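Local coordinates for protein DspB (Aggregatibacter actinomycetemcomitans, PDB 1YHT) that probably hydrolyses N-acetylglucosamine-containing polysaccharide of the biofilm matrix, as a family 20 beta-hexosaminidase that releases cells from biofilms, at residues T197-L202 against E226-N231. Residues are numbered along the deposited sequence; the frame is centred on the assembly and turned at random.
Sequences TYANKL and EQINPN
Asn200 reaches from helix 192-208 to the backbone of Gln227 and Asn229, and its side chain accounts for both hydrogen bonds of the contact. From CB, chi1 of -81° sets CG anti to the carbonyl carbon and beside the backbone N. CG itself only comes near, 3.7 Å from Asn229 N. OD1 accepts from Asn229 N at 2.8 Å; the N-H points almost straight at it (167°), although the donor is tilted 27° from the carbonyl plane. OD1 also lies 3.5 Å from Asn229 CB. ND2 donates to Gln227 O, again at 2.8 Å, with that oxygen practically in the amide plane of Asn200. Two bonds, one from each polar atom of the amide, fix its flip, since exchanging OD1 and ND2 would set donor against donor and acceptor against acceptor. In the TIM barrel of this glycosidase, the loop lies between the parallel strands 212-216 and 233-236, and the bonds tie it to the helix that precedes the first of them. Ile228 CD1, 4.0 Å from Asn200 OD1, also packs against Ala199 CB at 4.3 Å, and Ile196 and Phe267 also touch Ile228. Asn229 OD1 accepts from Asn231 N (2.9 Å), an Asx turn spanning Pro230, while Asn229 ND2 hydrogen-bonds Ser203 OG one helical residue beyond Leu202.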
ATOM      1  N   THR A 197       0.473 -17.550 -10.063  1.00 10.39           N
ATOM      2  CA  THR A 197       0.778 -17.327 -11.457  1.00 10.66           C
ATOM      3  C   THR A 197       0.720 -15.835 -11.810  1.00  9.65           C
ATOM      4  O   THR A 197       1.578 -15.310 -12.520  1.00  9.50           O
ATOM      5  CB  THR A 197      -0.206 -18.134 -12.345  1.00 11.32           C
ATOM      6  OG1 THR A 197      -0.139 -19.511 -11.954  1.00 12.02           O
ATOM      7  CG2 THR A 197       0.113 -17.986 -13.794  1.00 12.32           C
ATOM      8  N   TYR A 198      -0.333 -15.181 -11.349  1.00 10.21           N
ATOM      9  CA  TYR A 198      -0.585 -13.766 -11.623  1.00 10.17           C
ATOM     10  C   TYR A 198       0.529 -12.916 -10.976  1.00 10.35           C
ATOM     11  O   TYR A 198       1.136 -12.087 -11.615  1.00  9.97           O
ATOM     12  CB  TYR A 198      -1.971 -13.409 -11.047  1.00 11.25           C
ATOM     13  CG  TYR A 198      -2.388 -11.941 -11.131  1.00 11.06           C
ATOM     14  CD1 TYR A 198      -2.763 -11.367 -12.354  1.00  9.89           C
ATOM     15  CD2 TYR A 198      -2.417 -11.134  -9.985  1.00 10.46           C
ATOM     16  CE1 TYR A 198      -3.137 -10.019 -12.440  1.00  9.09           C
ATOM     17  CE2 TYR A 198      -2.777  -9.772 -10.067  1.00 10.43           C
ATOM     18  CZ  TYR A 198      -3.146  -9.222 -11.298  1.00 11.51           C
ATOM     19  OH  TYR A 198      -3.526  -7.888 -11.400  1.00  9.69           O
ATOM     20  N   ALA A 199       0.783 -13.142  -9.701  1.00 10.74           N
ATOM     21  CA  ALA A 199       1.769 -12.337  -8.973  1.00 11.14           C
ATOM     22  C   ALA A 199       3.168 -12.580  -9.562  1.00 10.61           C
ATOM     23  O   ALA A 199       3.942 -11.641  -9.724  1.00 11.55           O
ATOM     24  CB  ALA A 199       1.739 -12.651  -7.488  1.00 11.18           C
ATOM     25  N   ASN A 200       3.472 -13.821  -9.916  1.00  9.84           N
ATOM     26  CA  ASN A 200       4.753 -14.108 -10.541  1.00 10.20           C
ATOM     27  C   ASN A 200       4.879 -13.345 -11.857  1.00  9.44           C
ATOM     28  O   ASN A 200       5.918 -12.747 -12.114  1.00  9.46           O
ATOM     29  CB  ASN A 200       4.974 -15.621 -10.724  1.00  9.82           C
ATOM     30  CG  ASN A 200       5.453 -16.308  -9.467  1.00 11.74           C
ATOM     31  OD1 ASN A 200       5.876 -15.653  -8.519  1.00  8.63           O
ATOM     32  ND2 ASN A 200       5.414 -17.654  -9.455  1.00 11.45           N
ATOM     33  N   LYS A 201       3.821 -13.317 -12.657  1.00  8.89           N
ATOM     34  CA  LYS A 201       3.886 -12.643 -13.973  1.00 10.24           C
ATOM     35  C   LYS A 201       4.168 -11.148 -13.831  1.00 10.54           C
ATOM     36  O   LYS A 201       4.964 -10.545 -14.586  1.00  9.11           O
ATOM     37  CB  LYS A 201       2.627 -12.885 -14.803  1.00  9.44           C
ATOM     38  CG  LYS A 201       2.649 -14.217 -15.538  1.00 12.03           C
ATOM     39  CD  LYS A 201       1.326 -14.517 -16.195  1.00 12.84           C
ATOM     40  CE  LYS A 201       1.407 -15.765 -17.081  1.00 17.04           C
ATOM     41  NZ  LYS A 201       0.152 -15.931 -17.872  1.00 18.55           N
ATOM     42  N   LEU A 202       3.534 -10.585 -12.810  1.00 11.06           N
ATOM     43  CA  LEU A 202       3.707  -9.168 -12.458  1.00 10.70           C
ATOM     44  C   LEU A 202       5.152  -8.897 -11.995  1.00 10.08           C
ATOM     45  O   LEU A 202       5.791  -7.940 -12.455  1.00 10.05           O
ATOM     46  CB  LEU A 202       2.634  -8.778 -11.430  1.00 10.80           C
ATOM     47  CG  LEU A 202       1.320  -8.155 -11.920  1.00 12.77           C
ATOM     48  CD1 LEU A 202       0.697  -8.639 -13.248  1.00 13.02           C
ATOM     49  CD2 LEU A 202       0.317  -7.932 -10.837  1.00 12.57           C
ATOM     50  N   GLU A 226       5.906 -21.620  -1.852  1.00 13.59           N
ATOM     51  CA  GLU A 226       7.183 -21.976  -2.382  1.00 13.24           C
ATOM     52  C   GLU A 226       7.229 -21.838  -3.901  1.00 12.57           C
ATOM     53  O   GLU A 226       8.311 -21.887  -4.445  1.00 11.63           O
ATOM     54  CB  GLU A 226       7.565 -23.393  -1.950  1.00 14.69           C
ATOM     55  CG  GLU A 226       7.568 -23.585  -0.428  1.00 17.05           C
ATOM     56  CD  GLU A 226       7.690 -25.031   0.009  1.00 20.71           C
ATOM     57  OE1 GLU A 226       6.699 -25.808  -0.078  1.00 20.61           O
ATOM     58  OE2 GLU A 226       8.808 -25.387   0.413  1.00 25.07           O
ATOM     59  N   GLN A 227       6.084 -21.614  -4.568  1.00 11.16           N
ATOM     60  CA  GLN A 227       6.032 -21.344  -6.026  1.00 11.72           C
ATOM     61  C   GLN A 227       6.224 -19.854  -6.384  1.00 12.03           C
ATOM     62  O   GLN A 227       6.380 -19.492  -7.527  1.00 12.41           O
ATOM     63  CB  GLN A 227       4.667 -21.783  -6.579  1.00 11.90           C
ATOM     64  CG  GLN A 227       4.370 -23.272  -6.417  1.00 13.04           C
ATOM     65  CD  GLN A 227       2.902 -23.617  -6.595  1.00 12.74           C
ATOM     66  OE1 GLN A 227       2.266 -23.146  -7.518  1.00 11.24           O
ATOM     67  NE2 GLN A 227       2.355 -24.419  -5.684  1.00  9.01           N
ATOM     68  N   ILE A 228       6.208 -18.999  -5.377  1.00 12.94           N
ATOM     69  CA  ILE A 228       6.315 -17.541  -5.552  1.00 14.19           C
ATOM     70  C   ILE A 228       7.753 -17.204  -5.833  1.00 12.31           C
ATOM     71  O   ILE A 228       8.644 -17.817  -5.250  1.00 10.96           O
ATOM     72  CB  ILE A 228       5.817 -16.821  -4.215  1.00 14.22           C
ATOM     73  CG1 ILE A 228       4.314 -16.707  -4.245  1.00 17.95           C
ATOM     74  CG2 ILE A 228       6.435 -15.463  -4.006  1.00 18.42           C
ATOM     75  CD1 ILE A 228       3.810 -15.522  -5.102  1.00 22.34           C
ATOM     76  N   ASN A 229       7.962 -16.263  -6.746  1.00 10.71           N
ATOM     77  CA  ASN A 229       9.269 -15.666  -7.017  1.00 10.95           C
ATOM     78  C   ASN A 229       9.906 -15.303  -5.690  1.00 10.32           C
ATOM     79  O   ASN A 229       9.376 -14.472  -4.974  1.00  9.09           O
ATOM     80  CB  ASN A 229       9.084 -14.377  -7.879  1.00 10.86           C
ATOM     81  CG  ASN A 229      10.405 -13.670  -8.259  1.00 11.56           C
ATOM     82  OD1 ASN A 229      11.454 -13.980  -7.739  1.00 12.02           O
ATOM     83  ND2 ASN A 229      10.324 -12.692  -9.181  1.00 10.68           N
ATOM     84  N   PRO A 230      11.045 -15.918  -5.361  1.00 10.77           N
ATOM     85  CA  PRO A 230      11.567 -15.630  -4.036  1.00 10.84           C
ATOM     86  C   PRO A 230      12.142 -14.245  -3.893  1.00 10.40           C
ATOM     87  O   PRO A 230      12.518 -13.895  -2.798  1.00 10.26           O
ATOM     88  CB  PRO A 230      12.657 -16.677  -3.839  1.00 11.72           C
ATOM     89  CG  PRO A 230      13.133 -17.038  -5.237  1.00 11.63           C
ATOM     90  CD  PRO A 230      11.912 -16.833  -6.129  1.00 12.18           C
ATOM     91  N   ASN A 231      12.260 -13.490  -4.995  1.00  8.73           N
ATOM     92  CA  ASN A 231      12.694 -12.105  -4.913  1.00  9.61           C
ATOM     93  C   ASN A 231      11.562 -11.107  -4.556  1.00  9.91           C
ATOM     94  O   ASN A 231      11.828  -9.920  -4.288  1.00  8.61           O
ATOM     95  CB  ASN A 231      13.359 -11.649  -6.219  1.00  8.09           C
ATOM     96  CG  ASN A 231      14.730 -12.300  -6.453  1.00 10.52           C
ATOM     97  OD1 ASN A 231      15.140 -12.498  -7.615  1.00 16.70           O
ATOM     98  ND2 ASN A 231      15.439 -12.618  -5.384  1.00 12.13           N
TER